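Local coordinates for RNA-dependent RNA Polymerase (Bombyx mori cytoplasmic polyhedrosis virus, PDB 6TZ0), which transcribes and replicates the viral double-stranded RNA genome, acting as an RNA-directed RNA polymerase that makes plus strands and later their minus-strand complements, at residues A[360-365]-A[708-713]; A[541-546]-A[714-719]; A[546-551]-A[678-683]; A[654-659]-A[698-703]. All coordinates share one frame; numbering follows the deposited sequence.

Contact 1: residues A[360-365]-A[708-713]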
loop_
_atom_site.group_PDB
_atom_site.type_symbol
_atom_site.label_atom_id
_atom_site.label_comp_id
_atom_site.label_asym_id
_atom_site.label_seq_id
_atom_site.Cartn_x
_atom_site.Cartn_y
_atom_site.Cartn_z
ATOM N N ARG A 360 -11.160 -16.574 -0.836
ATOM C CA ARG A 360 -12.042 -17.417 -1.628
ATOM C C ARG A 360 -11.245 -18.341 -2.536
ATOM O O ARG A 360 -10.063 -18.119 -2.794
ATOM C CB ARG A 360 -13.011 -16.577 -2.448
ATOM C CG ARG A 360 -12.370 -15.667 -3.457
ATOM C CD ARG A 360 -13.475 -14.935 -4.173
ATOM N NE ARG A 360 -13.001 -14.069 -5.237
ATOM C CZ ARG A 360 -13.811 -13.436 -6.073
ATOM N NH1 ARG A 360 -15.121 -13.593 -5.960
ATOM N NH2 ARG A 360 -13.320 -12.660 -7.025
ATOM N N ILE A 361 -11.893 -19.443 -2.904
ATOM C CA ILE A 361 -11.310 -20.486 -3.733
ATOM C C ILE A 361 -12.058 -20.616 -5.047
ATOM O O ILE A 361 -13.266 -20.822 -5.058
ATOM C CB ILE A 361 -11.401 -21.845 -3.018
ATOM C CG1 ILE A 361 -10.224 -22.031 -2.066
ATOM C CG2 ILE A 361 -11.468 -22.979 -4.025
ATOM C CD1 ILE A 361 -10.593 -22.761 -0.798
ATOM N N GLU A 362 -11.334 -20.530 -6.156
ATOM C CA GLU A 362 -11.958 -20.614 -7.468
ATOM C C GLU A 362 -11.337 -21.644 -8.400
ATOM O O GLU A 362 -10.123 -21.826 -8.403
ATOM C CB GLU A 362 -11.915 -19.245 -8.155
ATOM C CG GLU A 362 -12.390 -18.089 -7.293
ATOM C CD GLU A 362 -13.898 -18.060 -7.144
ATOM O OE1 GLU A 362 -14.596 -17.950 -8.175
ATOM O OE2 GLU A 362 -14.388 -18.151 -5.998
ATOM N N GLN A 363 -12.203 -22.343 -9.138
ATOM C CA GLN A 363 -11.840 -23.320 -10.184
ATOM C C GLN A 363 -11.221 -24.669 -9.796
ATOM O O GLN A 363 -11.681 -25.718 -10.233
ATOM C CB GLN A 363 -11.057 -22.678 -11.348
ATOM C CG GLN A 363 -11.531 -21.294 -11.769
ATOM C CD GLN A 363 -12.607 -21.344 -12.827
ATOM O OE1 GLN A 363 -13.043 -22.417 -13.234
ATOM N NE2 GLN A 363 -13.046 -20.178 -13.277
ATOM N N ARG A 364 -10.166 -24.624 -8.998
ATOM C CA ARG A 364 -9.399 -25.817 -8.629
ATOM C C ARG A 364 -8.325 -25.503 -7.602
ATOM O O ARG A 364 -7.929 -24.354 -7.405
ATOM C CB ARG A 364 -8.708 -26.507 -9.803
ATOM C CG ARG A 364 -7.828 -25.645 -10.625
ATOM C CD ARG A 364 -7.401 -26.483 -11.789
ATOM N NE ARG A 364 -8.567 -27.112 -12.404
ATOM C CZ ARG A 364 -9.376 -26.525 -13.278
ATOM N NH1 ARG A 364 -9.163 -25.273 -13.655
ATOM N NH2 ARG A 364 -10.407 -27.192 -13.769
ATOM N N LEU A 365 -7.815 -26.572 -7.002
ATOM C CA LEU A 365 -6.821 -26.459 -5.950
ATOM C C LEU A 365 -5.414 -26.492 -6.530
ATOM O O LEU A 365 -5.124 -27.246 -7.460
ATOM C CB LEU A 365 -6.997 -27.598 -4.956
ATOM C CG LEU A 365 -8.365 -27.645 -4.290
ATOM C CD1 LEU A 365 -8.468 -28.886 -3.454
ATOM C CD2 LEU A 365 -8.569 -26.414 -3.449
ATOM N N GLY A 708 -6.004 -21.075 -10.122
ATOM C CA GLY A 708 -6.867 -20.726 -9.016
ATOM C C GLY A 708 -7.456 -19.336 -9.063
ATOM O O GLY A 708 -7.722 -18.747 -8.011
ATOM N N PHE A 709 -7.678 -18.792 -10.252
ATOM C CA PHE A 709 -8.272 -17.473 -10.387
ATOM C C PHE A 709 -9.521 -17.559 -11.246
ATOM O O PHE A 709 -9.662 -18.468 -12.066
ATOM C CB PHE A 709 -7.301 -16.476 -11.009
ATOM C CG PHE A 709 -6.030 -16.315 -10.241
ATOM C CD1 PHE A 709 -6.018 -15.653 -9.031
ATOM C CD2 PHE A 709 -4.836 -16.789 -10.753
ATOM C CE1 PHE A 709 -4.845 -15.501 -8.323
ATOM C CE2 PHE A 709 -3.663 -16.635 -10.052
ATOM C CZ PHE A 709 -3.668 -15.989 -8.838
ATOM N N ALA A 710 -10.438 -16.621 -11.033
ATOM C CA ALA A 710 -11.590 -16.449 -11.901
ATOM C C ALA A 710 -11.336 -15.254 -12.806
ATOM O O ALA A 710 -10.908 -14.194 -12.338
ATOM C CB ALA A 710 -12.866 -16.248 -11.089
ATOM N N THR A 711 -11.572 -15.430 -14.099
ATOM C CA THR A 711 -11.271 -14.407 -15.087
ATOM C C THR A 711 -12.519 -14.060 -15.880
ATOM O O THR A 711 -13.305 -14.941 -16.240
ATOM C CB THR A 711 -10.169 -14.858 -16.057
ATOM O OG1 THR A 711 -10.592 -16.038 -16.752
ATOM C CG2 THR A 711 -8.871 -15.140 -15.321
ATOM N N THR A 712 -12.699 -12.772 -16.142
ATOM C CA THR A 712 -13.653 -12.297 -17.131
ATOM C C THR A 712 -12.860 -11.868 -18.357
ATOM O O THR A 712 -11.940 -11.051 -18.250
ATOM C CB THR A 712 -14.491 -11.137 -16.595
ATOM O OG1 THR A 712 -15.194 -11.555 -15.420
ATOM C CG2 THR A 712 -15.502 -10.699 -17.638
ATOM N N ALA A 713 -13.203 -12.426 -19.509
ATOM C CA ALA A 713 -12.438 -12.228 -20.735
ATOM C C ALA A 713 -13.126 -11.180 -21.597
ATOM O O ALA A 713 -14.004 -11.503 -22.399
ATOM C CB ALA A 713 -12.287 -13.543 -21.492
#
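Glu362 O is approached by two groups: Arg364 N donates a hydrogen bond to it at 2.9 Å, and across the contact the CA-H of Gly708 points at it, with CA 3.5 Å from the oxygen. The first bond spans two residues around Gln363, whose positive phi and negative psi meet the definition of a classic gamma turn. Gly708, the first residue to leave helical angles, closes a Schellman motif; its phi of 92° is reached readily by glycine, and its bare CA lies against the turn, also 4.1 Å from Arg364 O. The loop 360-365, through its turn at Gln363, therefore sits against the place where helix 690-705 gives way to strand 711-716 of the polymerase palm.

Beyond the glycine, the two side chains of the turn lie beside the outgoing backbone. Gln363 has CG beside its own backbone N (chi1 -39°) and a chain bent at chi2; CG lies 3.4 Å from Phe709 O, whereas NE2 stays 4.0 Å from that same oxygen. The side chain of Phe709 leaves the contact and packs on Val548 and Met551.

The surroundings join this corner to the active-site strand. Arg360 NH2 is hydrogen-bonded to Ala549 O, and Ala710 pairs through its backbone with Ala549, so both segments bond to the residue that follows Val548. Ile361 and Leu365 pack on Ile457 of the Viral structural protein 4 chain. Glu362, likewise bent at chi2, brings its carboxylate to Ala710, with OE1 3.8 Å from the methyl carbon CB.

Contact 2: residues A[541-546]-A[714-719]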
loop_
_atom_site.group_PDB
_atom_site.type_symbol
_atom_site.label_atom_id
_atom_site.label_comp_id
_atom_site.label_asym_id
_atom_site.label_seq_id
_atom_site.Cartn_x
_atom_site.Cartn_y
_atom_site.Cartn_z
ATOM N N VAL A 541 -4.945 -7.746 -35.453
ATOM C CA VAL A 541 -4.514 -7.705 -34.064
ATOM C C VAL A 541 -5.714 -8.004 -33.169
ATOM O O VAL A 541 -6.838 -7.573 -33.447
ATOM C CB VAL A 541 -3.835 -6.352 -33.738
ATOM C CG1 VAL A 541 -4.780 -5.166 -33.888
ATOM C CG2 VAL A 541 -3.212 -6.367 -32.377
ATOM N N LEU A 542 -5.490 -8.817 -32.143
ATOM C CA LEU A 542 -6.512 -9.159 -31.164
ATOM C C LEU A 542 -6.100 -8.603 -29.811
ATOM O O LEU A 542 -5.049 -8.971 -29.279
ATOM C CB LEU A 542 -6.720 -10.665 -31.073
ATOM C CG LEU A 542 -7.802 -11.044 -30.068
ATOM C CD1 LEU A 542 -9.134 -10.488 -30.503
ATOM C CD2 LEU A 542 -7.892 -12.535 -29.882
ATOM N N LEU A 543 -6.926 -7.730 -29.262
ATOM C CA LEU A 543 -6.643 -7.062 -28.006
ATOM C C LEU A 543 -7.314 -7.828 -26.876
ATOM O O LEU A 543 -8.407 -8.370 -27.050
ATOM C CB LEU A 543 -7.146 -5.623 -28.064
ATOM C CG LEU A 543 -6.512 -4.830 -29.209
ATOM C CD1 LEU A 543 -7.158 -3.484 -29.376
ATOM C CD2 LEU A 543 -5.022 -4.661 -29.006
ATOM N N SER A 544 -6.654 -7.891 -25.723
ATOM C CA SER A 544 -7.183 -8.643 -24.588
ATOM C C SER A 544 -6.906 -7.884 -23.300
ATOM O O SER A 544 -5.765 -7.844 -22.833
ATOM C CB SER A 544 -6.585 -10.046 -24.527
ATOM O OG SER A 544 -7.095 -10.771 -23.425
ATOM N N SER A 545 -7.950 -7.289 -22.728
ATOM C CA SER A 545 -7.877 -6.689 -21.398
ATOM C C SER A 545 -8.454 -7.666 -20.379
ATOM O O SER A 545 -9.500 -7.439 -19.781
ATOM C CB SER A 545 -8.621 -5.359 -21.368
ATOM O OG SER A 545 -8.057 -4.435 -22.269
ATOM N N ILE A 546 -7.746 -8.783 -20.207
ATOM C CA ILE A 546 -8.207 -9.852 -19.328
ATOM C C ILE A 546 -8.189 -9.376 -17.878
ATOM O O ILE A 546 -7.234 -8.733 -17.423
ATOM C CB ILE A 546 -7.365 -11.122 -19.554
ATOM C CG1 ILE A 546 -7.820 -12.276 -18.661
ATOM C CG2 ILE A 546 -5.875 -10.852 -19.465
ATOM C CD1 ILE A 546 -9.161 -12.800 -19.020
ATOM N N GLU A 714 -12.722 -9.927 -21.449
ATOM C CA GLU A 714 -13.137 -8.884 -22.378
ATOM C C GLU A 714 -12.011 -8.713 -23.396
ATOM O O GLU A 714 -10.972 -8.105 -23.125
ATOM C CB GLU A 714 -13.544 -7.596 -21.651
ATOM C CG GLU A 714 -12.578 -6.992 -20.644
ATOM C CD GLU A 714 -13.144 -5.765 -19.959
ATOM O OE1 GLU A 714 -14.312 -5.417 -20.234
ATOM O OE2 GLU A 714 -12.421 -5.147 -19.151
ATOM N N LEU A 715 -12.208 -9.307 -24.564
ATOM C CA LEU A 715 -11.215 -9.314 -25.621
ATOM C C LEU A 715 -11.848 -8.774 -26.891
ATOM O O LEU A 715 -12.937 -9.201 -27.282
ATOM C CB LEU A 715 -10.624 -10.719 -25.817
ATOM C CG LEU A 715 -11.365 -11.934 -26.368
ATOM C CD1 LEU A 715 -10.356 -12.967 -26.772
ATOM C CD2 LEU A 715 -12.318 -12.534 -25.350
ATOM N N SER A 716 -11.175 -7.815 -27.512
ATOM C CA SER A 716 -11.749 -7.011 -28.573
ATOM C C SER A 716 -10.784 -6.917 -29.741
ATOM O O SER A 716 -9.602 -7.249 -29.639
ATOM C CB SER A 716 -12.088 -5.601 -28.081
ATOM O OG SER A 716 -10.920 -4.896 -27.720
ATOM N N GLN A 717 -11.313 -6.450 -30.860
ATOM C CA GLN A 717 -10.499 -6.132 -32.018
ATOM C C GLN A 717 -10.002 -4.696 -31.987
ATOM O O GLN A 717 -8.915 -4.410 -32.501
ATOM C CB GLN A 717 -11.305 -6.421 -33.292
ATOM C CG GLN A 717 -10.629 -6.078 -34.601
ATOM C CD GLN A 717 -11.337 -6.657 -35.802
ATOM O OE1 GLN A 717 -12.258 -7.456 -35.665
ATOM N NE2 GLN A 717 -10.925 -6.234 -36.994
ATOM N N ASN A 718 -10.729 -3.787 -31.339
ATOM C CA ASN A 718 -10.382 -2.384 -31.495
ATOM C C ASN A 718 -10.490 -1.567 -30.210
ATOM O O ASN A 718 -10.677 -0.352 -30.276
ATOM C CB ASN A 718 -11.234 -1.765 -32.602
ATOM C CG ASN A 718 -12.707 -2.047 -32.436
ATOM O OD1 ASN A 718 -13.143 -2.574 -31.417
ATOM N ND2 ASN A 718 -13.481 -1.731 -33.462
ATOM N N SER A 719 -10.324 -2.182 -29.042
ATOM C CA SER A 719 -10.359 -1.428 -27.795
ATOM C C SER A 719 -9.527 -2.140 -26.741
ATOM O O SER A 719 -9.559 -3.368 -26.643
ATOM C CB SER A 719 -11.792 -1.238 -27.292
ATOM O OG SER A 719 -12.381 -2.471 -26.927
#
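Leu543 and Ser716 form an antiparallel hydrogen-bonded pair: Leu543 N donates to Ser716 O at 2.7 Å, and Ser716 N returns a bond to Leu543 O at 2.9 Å. The first runs nearly along the C=O axis (174°); in the second the donor is tilted from the carbonyl plane. Ser544 and Leu715 follow as a non-hydrogen-bonded pair, and a third bond, Ser545 N to Glu714 O at 3.2 Å, carries the register onward.

Side chains close over this ladder. Although the CB of Leu542 leads away, its CD1 ends 3.4 Å from Ser716 O, and its CD2 meets Leu715 CD1 at 4.0 Å, the two leucines crossing obliquely. Leu543 leaves by the other face, beside Ser716, and its CD1 reaches the returning chain 3.4 Å from Ser719 N. At the far end, Glu714 CG lies 3.2 Å from Ser545 O.

In the next shell, Ser545 OG is hydrogen-bonded to Val721 N, and Gln717 N to Glu288 OE1. The other edge of strand 541-548 bonds through Leu542 and Ser544 to Phe686 and Glu684, making it an inner strand of the palm sheet.

All three hydrogen bonds across the contact join backbone atoms, with the side chains of Leu542, Leu543 and Leu715 in van der Waals contact beside them. The register thus follows from main-chain pairing, which probably helps to place Asp547, the metal-binding residue just beyond Ile546.

Contact 3: residues A[546-551]-A[678-683]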
loop_
_atom_site.group_PDB
_atom_site.type_symbol
_atom_site.label_atom_id
_atom_site.label_comp_id
_atom_site.label_asym_id
_atom_site.label_seq_id
_atom_site.Cartn_x
_atom_site.Cartn_y
_atom_site.Cartn_z
ATOM N N ILE A 546 -7.746 -8.783 -20.207
ATOM C CA ILE A 546 -8.207 -9.852 -19.328
ATOM C C ILE A 546 -8.189 -9.376 -17.878
ATOM O O ILE A 546 -7.234 -8.733 -17.423
ATOM C CB ILE A 546 -7.365 -11.122 -19.554
ATOM C CG1 ILE A 546 -7.820 -12.276 -18.661
ATOM C CG2 ILE A 546 -5.875 -10.852 -19.465
ATOM C CD1 ILE A 546 -9.161 -12.800 -19.020
ATOM N N ASP A 547 -9.281 -9.636 -17.164
ATOM C CA ASP A 547 -9.496 -9.102 -15.825
ATOM C C ASP A 547 -9.667 -10.257 -14.852
ATOM O O ASP A 547 -10.521 -11.124 -15.058
ATOM C CB ASP A 547 -10.727 -8.195 -15.796
ATOM C CG ASP A 547 -10.806 -7.347 -14.541
ATOM O OD1 ASP A 547 -9.892 -7.417 -13.693
ATOM O OD2 ASP A 547 -11.797 -6.604 -14.400
ATOM N N VAL A 548 -8.870 -10.254 -13.789
ATOM C CA VAL A 548 -8.964 -11.245 -12.726
ATOM C C VAL A 548 -9.750 -10.627 -11.582
ATOM O O VAL A 548 -9.291 -9.669 -10.950
ATOM C CB VAL A 548 -7.576 -11.699 -12.254
ATOM C CG1 VAL A 548 -7.715 -12.707 -11.132
ATOM C CG2 VAL A 548 -6.779 -12.267 -13.410
ATOM N N ALA A 549 -10.928 -11.173 -11.309
ATOM C CA ALA A 549 -11.816 -10.614 -10.297
ATOM C C ALA A 549 -11.316 -10.995 -8.910
ATOM O O ALA A 549 -11.346 -12.170 -8.538
ATOM C CB ALA A 549 -13.241 -11.110 -10.516
ATOM N N GLY A 550 -10.864 -10.004 -8.144
ATOM C CA GLY A 550 -10.521 -10.211 -6.751
ATOM C C GLY A 550 -9.277 -11.042 -6.537
ATOM O O GLY A 550 -9.363 -12.185 -6.082
ATOM N N MET A 551 -8.113 -10.486 -6.867
ATOM C CA MET A 551 -6.911 -11.307 -6.912
ATOM C C MET A 551 -6.310 -11.529 -5.528
ATOM O O MET A 551 -5.814 -12.623 -5.246
ATOM C CB MET A 551 -5.882 -10.682 -7.852
ATOM C CG MET A 551 -4.719 -11.601 -8.163
ATOM S SD MET A 551 -3.591 -10.996 -9.419
ATOM C CE MET A 551 -2.417 -12.346 -9.470
ATOM N N LEU A 678 0.767 -4.702 -14.144
ATOM C CA LEU A 678 1.100 -3.934 -12.948
ATOM C C LEU A 678 0.416 -4.519 -11.707
ATOM O O LEU A 678 0.194 -3.815 -10.722
ATOM C CB LEU A 678 0.747 -2.453 -13.153
ATOM C CG LEU A 678 1.494 -1.410 -12.310
ATOM C CD1 LEU A 678 2.946 -1.519 -12.630
ATOM C CD2 LEU A 678 1.024 -0.005 -12.560
ATOM N N GLY A 679 0.073 -5.801 -11.727
ATOM C CA GLY A 679 -0.547 -6.419 -10.574
ATOM C C GLY A 679 -2.041 -6.254 -10.692
ATOM O O GLY A 679 -2.533 -5.124 -10.638
ATOM N N ASP A 680 -2.750 -7.361 -10.927
ATOM C CA ASP A 680 -4.191 -7.504 -11.155
ATOM C C ASP A 680 -4.642 -6.878 -12.484
ATOM O O ASP A 680 -5.801 -7.053 -12.874
ATOM C CB ASP A 680 -5.030 -6.934 -9.994
ATOM C CG ASP A 680 -6.396 -7.581 -9.876
ATOM O OD1 ASP A 680 -6.656 -8.559 -10.599
ATOM O OD2 ASP A 680 -7.213 -7.102 -9.066
ATOM N N ASP A 681 -3.761 -6.192 -13.213
ATOM C CA ASP A 681 -4.050 -5.638 -14.534
ATOM C C ASP A 681 -3.132 -6.291 -15.550
ATOM O O ASP A 681 -1.931 -6.018 -15.566
ATOM C CB ASP A 681 -3.862 -4.123 -14.569
ATOM C CG ASP A 681 -5.039 -3.375 -14.017
ATOM O OD1 ASP A 681 -6.177 -3.870 -14.150
ATOM O OD2 ASP A 681 -4.832 -2.281 -13.455
ATOM N N ILE A 682 -3.696 -7.126 -16.411
ATOM C CA ILE A 682 -2.963 -7.759 -17.496
ATOM C C ILE A 682 -3.469 -7.142 -18.792
ATOM O O ILE A 682 -4.669 -6.891 -18.937
ATOM C CB ILE A 682 -3.147 -9.293 -17.508
ATOM C CG1 ILE A 682 -2.875 -9.911 -16.142
ATOM C CG2 ILE A 682 -2.228 -9.959 -18.516
ATOM C CD1 ILE A 682 -4.131 -10.228 -15.351
ATOM N N MET A 683 -2.557 -6.875 -19.722
ATOM C CA MET A 683 -2.915 -6.360 -21.042
ATOM C C MET A 683 -2.194 -7.185 -22.101
ATOM O O MET A 683 -1.003 -6.986 -22.330
ATOM C CB MET A 683 -2.552 -4.891 -21.164
ATOM C CG MET A 683 -2.957 -4.288 -22.474
ATOM S SD MET A 683 -2.488 -2.569 -22.629
ATOM C CE MET A 683 -0.738 -2.726 -22.918
#
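Asp680 and Val548 face each other at the catalytic centre of the palm, where the Gly-Asp-Asp turn of motif C, residues 679-681, meets the motif A strand carrying Asp547. Acceptors dominate the polar side. Asp680 OD1 stands 2.9 Å from Val548 O; both are acceptors, so this is not a hydrogen bond. Asp547 OD1 is another oxygen nearby, 4.6 Å from Asp680 OD1 and 5.2 Å from Asp681 OD1. This clustering is what a metal site needs: magnesium has been seen bound by Asp547, Asp680 and Asp681, with Val548 and Asp680 sharing a second ion, although none is bound to this chain here. CG of Asp680 is anti to the backbone N (chi1 -154°), and the carboxylate end comes nearer the motif A segment than CB does.

Apolar contacts join the same two segments beside the acids. Ile546 and Ile682 lie side by side and point the same way, with Ile546 CG2 3.7 Å from Ile682 CB. Val548 meets the end of the same isoleucine, its CG2 3.9 Å from Ile682 CD1. Leu652 of helix 644-665 touches both Ile682 and Met551.

Mixed contacts complete the account. Met551 starts toward the turn, placing CB 3.6 Å from Asp680 OD1; its extended chain then runs beside the aspartate backbone, where SD lies 3.9 Å from Asp680 CA.

Contact 4: residues A[654-659]-A[698-703]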
loop_
_atom_site.group_PDB
_atom_site.type_symbol
_atom_site.label_atom_id
_atom_site.label_comp_id
_atom_site.label_asym_id
_atom_site.label_seq_id
_atom_site.Cartn_x
_atom_site.Cartn_y
_atom_site.Cartn_z
ATOM N N GLY A 654 5.026 -14.664 -15.251
ATOM C CA GLY A 654 5.543 -16.012 -15.324
ATOM C C GLY A 654 4.549 -16.979 -15.927
ATOM O O GLY A 654 4.915 -17.779 -16.786
ATOM N N LEU A 655 3.277 -16.891 -15.515
ATOM C CA LEU A 655 2.251 -17.764 -16.085
ATOM C C LEU A 655 2.057 -17.516 -17.577
ATOM O O LEU A 655 1.974 -18.470 -18.357
ATOM C CB LEU A 655 0.919 -17.592 -15.359
ATOM C CG LEU A 655 0.739 -18.075 -13.925
ATOM C CD1 LEU A 655 -0.644 -17.696 -13.451
ATOM C CD2 LEU A 655 0.940 -19.562 -13.812
ATOM N N VAL A 656 2.042 -16.249 -18.003
ATOM C CA VAL A 656 1.792 -15.953 -19.413
ATOM C C VAL A 656 2.980 -16.363 -20.283
ATOM O O VAL A 656 2.817 -17.070 -21.292
ATOM C CB VAL A 656 1.433 -14.467 -19.592
ATOM C CG1 VAL A 656 1.383 -14.102 -21.058
ATOM C CG2 VAL A 656 0.090 -14.193 -18.970
ATOM N N ARG A 657 4.192 -15.941 -19.913
ATOM C CA ARG A 657 5.346 -16.262 -20.744
ATOM C C ARG A 657 5.707 -17.744 -20.681
ATOM O O ARG A 657 6.178 -18.314 -21.678
ATOM C CB ARG A 657 6.519 -15.390 -20.334
ATOM C CG ARG A 657 6.340 -13.921 -20.625
ATOM C CD ARG A 657 6.403 -13.674 -22.113
ATOM N NE ARG A 657 6.403 -12.253 -22.433
ATOM C CZ ARG A 657 6.407 -11.769 -23.668
ATOM N NH1 ARG A 657 6.405 -12.596 -24.696
ATOM N NH2 ARG A 657 6.407 -10.463 -23.872
ATOM N N GLY A 658 5.454 -18.405 -19.551
ATOM C CA GLY A 658 5.638 -19.836 -19.499
ATOM C C GLY A 658 4.595 -20.595 -20.280
ATOM O O GLY A 658 4.867 -21.691 -20.764
ATOM N N ASN A 659 3.389 -20.037 -20.416
ATOM C CA ASN A 659 2.422 -20.662 -21.307
ATOM C C ASN A 659 2.855 -20.528 -22.757
ATOM O O ASN A 659 2.593 -21.425 -23.563
ATOM C CB ASN A 659 1.043 -20.043 -21.127
ATOM C CG ASN A 659 -0.051 -20.895 -21.715
ATOM O OD1 ASN A 659 0.175 -22.038 -22.099
ATOM N ND2 ASN A 659 -1.235 -20.328 -21.839
ATOM N N VAL A 698 -7.471 -18.307 -25.476
ATOM C CA VAL A 698 -8.189 -19.307 -24.693
ATOM C C VAL A 698 -7.222 -20.133 -23.849
ATOM O O VAL A 698 -7.527 -20.478 -22.699
ATOM C CB VAL A 698 -9.058 -20.169 -25.632
ATOM C CG1 VAL A 698 -9.583 -21.412 -24.953
ATOM C CG2 VAL A 698 -10.239 -19.358 -26.095
ATOM N N SER A 699 -6.018 -20.398 -24.366
ATOM C CA SER A 699 -5.041 -21.149 -23.581
ATOM C C SER A 699 -4.518 -20.336 -22.398
ATOM O O SER A 699 -4.302 -20.887 -21.312
ATOM C CB SER A 699 -3.889 -21.601 -24.470
ATOM O OG SER A 699 -3.145 -20.489 -24.923
ATOM N N ASN A 700 -4.328 -19.023 -22.583
ATOM C CA ASN A 700 -3.942 -18.170 -21.459
ATOM C C ASN A 700 -5.044 -18.076 -20.412
ATOM O O ASN A 700 -4.764 -18.086 -19.205
ATOM C CB ASN A 700 -3.579 -16.771 -21.940
ATOM C CG ASN A 700 -2.231 -16.714 -22.587
ATOM O OD1 ASN A 700 -1.300 -17.396 -22.169
ATOM N ND2 ASN A 700 -2.096 -15.863 -23.588
ATOM N N ALA A 701 -6.301 -17.998 -20.851
ATOM C CA ALA A 701 -7.412 -17.965 -19.906
ATOM C C ALA A 701 -7.520 -19.268 -19.125
ATOM O O ALA A 701 -7.742 -19.253 -17.907
ATOM C CB ALA A 701 -8.715 -17.678 -20.645
ATOM N N SER A 702 -7.327 -20.401 -19.800
ATOM C CA SER A 702 -7.404 -21.682 -19.113
ATOM C C SER A 702 -6.239 -21.881 -18.157
ATOM O O SER A 702 -6.407 -22.499 -17.103
ATOM C CB SER A 702 -7.450 -22.822 -20.123
ATOM O OG SER A 702 -6.221 -22.924 -20.812
ATOM N N ILE A 703 -5.065 -21.341 -18.481
ATOM C CA ILE A 703 -3.948 -21.509 -17.565
ATOM C C ILE A 703 -4.044 -20.541 -16.389
ATOM O O ILE A 703 -3.456 -20.800 -15.336
ATOM C CB ILE A 703 -2.623 -21.391 -18.340
ATOM C CG1 ILE A 703 -1.516 -22.125 -17.611
ATOM C CG2 ILE A 703 -2.173 -19.957 -18.497
ATOM C CD1 ILE A 703 -0.378 -22.390 -18.491
#
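Asn659 carries the contact, reaching from its helix between Asn700 and Ile703 of the other. With CG anti to the backbone N (chi1 -164°), its amide projects toward the other helix, and ND2 donates a hydrogen bond to Asn700 OD1 at 3.0 Å. The two amides are far from coplanar, their planes 74° apart: the donor comes from above the carbonyl plane of Asn700, and OD1 in turn stands somewhat out of the amide plane of Asn659. The CB of Asn700 points neither at the other helix nor away from it, but the side-chain end comes nearer, and OD1 meets the donor.

Ile703 supplies the apolar half. It and Asn659 slide past each other in opposite directions. The two branches of the isoleucine divide the amide between them: CD1 lies 3.6 Å from Asn659 CG, while CG2 is 3.5 Å from Asn659 ND2. The buried amide thus has a hydrogen bond to Asn700 and the methyl groups of Ile703 against it.

Ser699 O helps to shape the local backbone on this side, accepting from Ser702 OG at 2.8 Å and from Ile703 N at 3.0 Å, both from the same face of its plane. The hydroxyl of Ser699 itself is hydrogen-bonded to His696 O.

The short helix segments approach to 10.0 Å between axes and run at 133°, about midway between perpendicular and antiparallel. Helices 644-665 and 690-705 are the pair of a ferredoxin-like palm: Val656 and Asn700 both touch Glu684 on strand 682-687, Val656 also packs on Leu672 and Ile675 of strand 672-677, while Leu655 and Ile703 meet helix 389-397.

In the fold
Contacts 2 and 3 lie on the two edges of strand 541-548 and share Ile546; with helices 644-665 and 690-705 of contact 4 they outline a βαββαβ palm. Contacts 2, 3 and 4 are buried, whereas contact 1 is partly buried and lies beside another protein chain. Their chemistry follows place: main-chain ladder in contact 2, clustered acids over an apolar layer in contact 3, an amide-to-amide hydrogen bond between side chains in the helix pair, and CA-H and van der Waals approaches in contact 1. Contacts 1 and 2 both use strand 711-716, and Thr712 N of contact 1 lies 2.9 Å from Asp547 O of contact 3, a probable hydrogen bond.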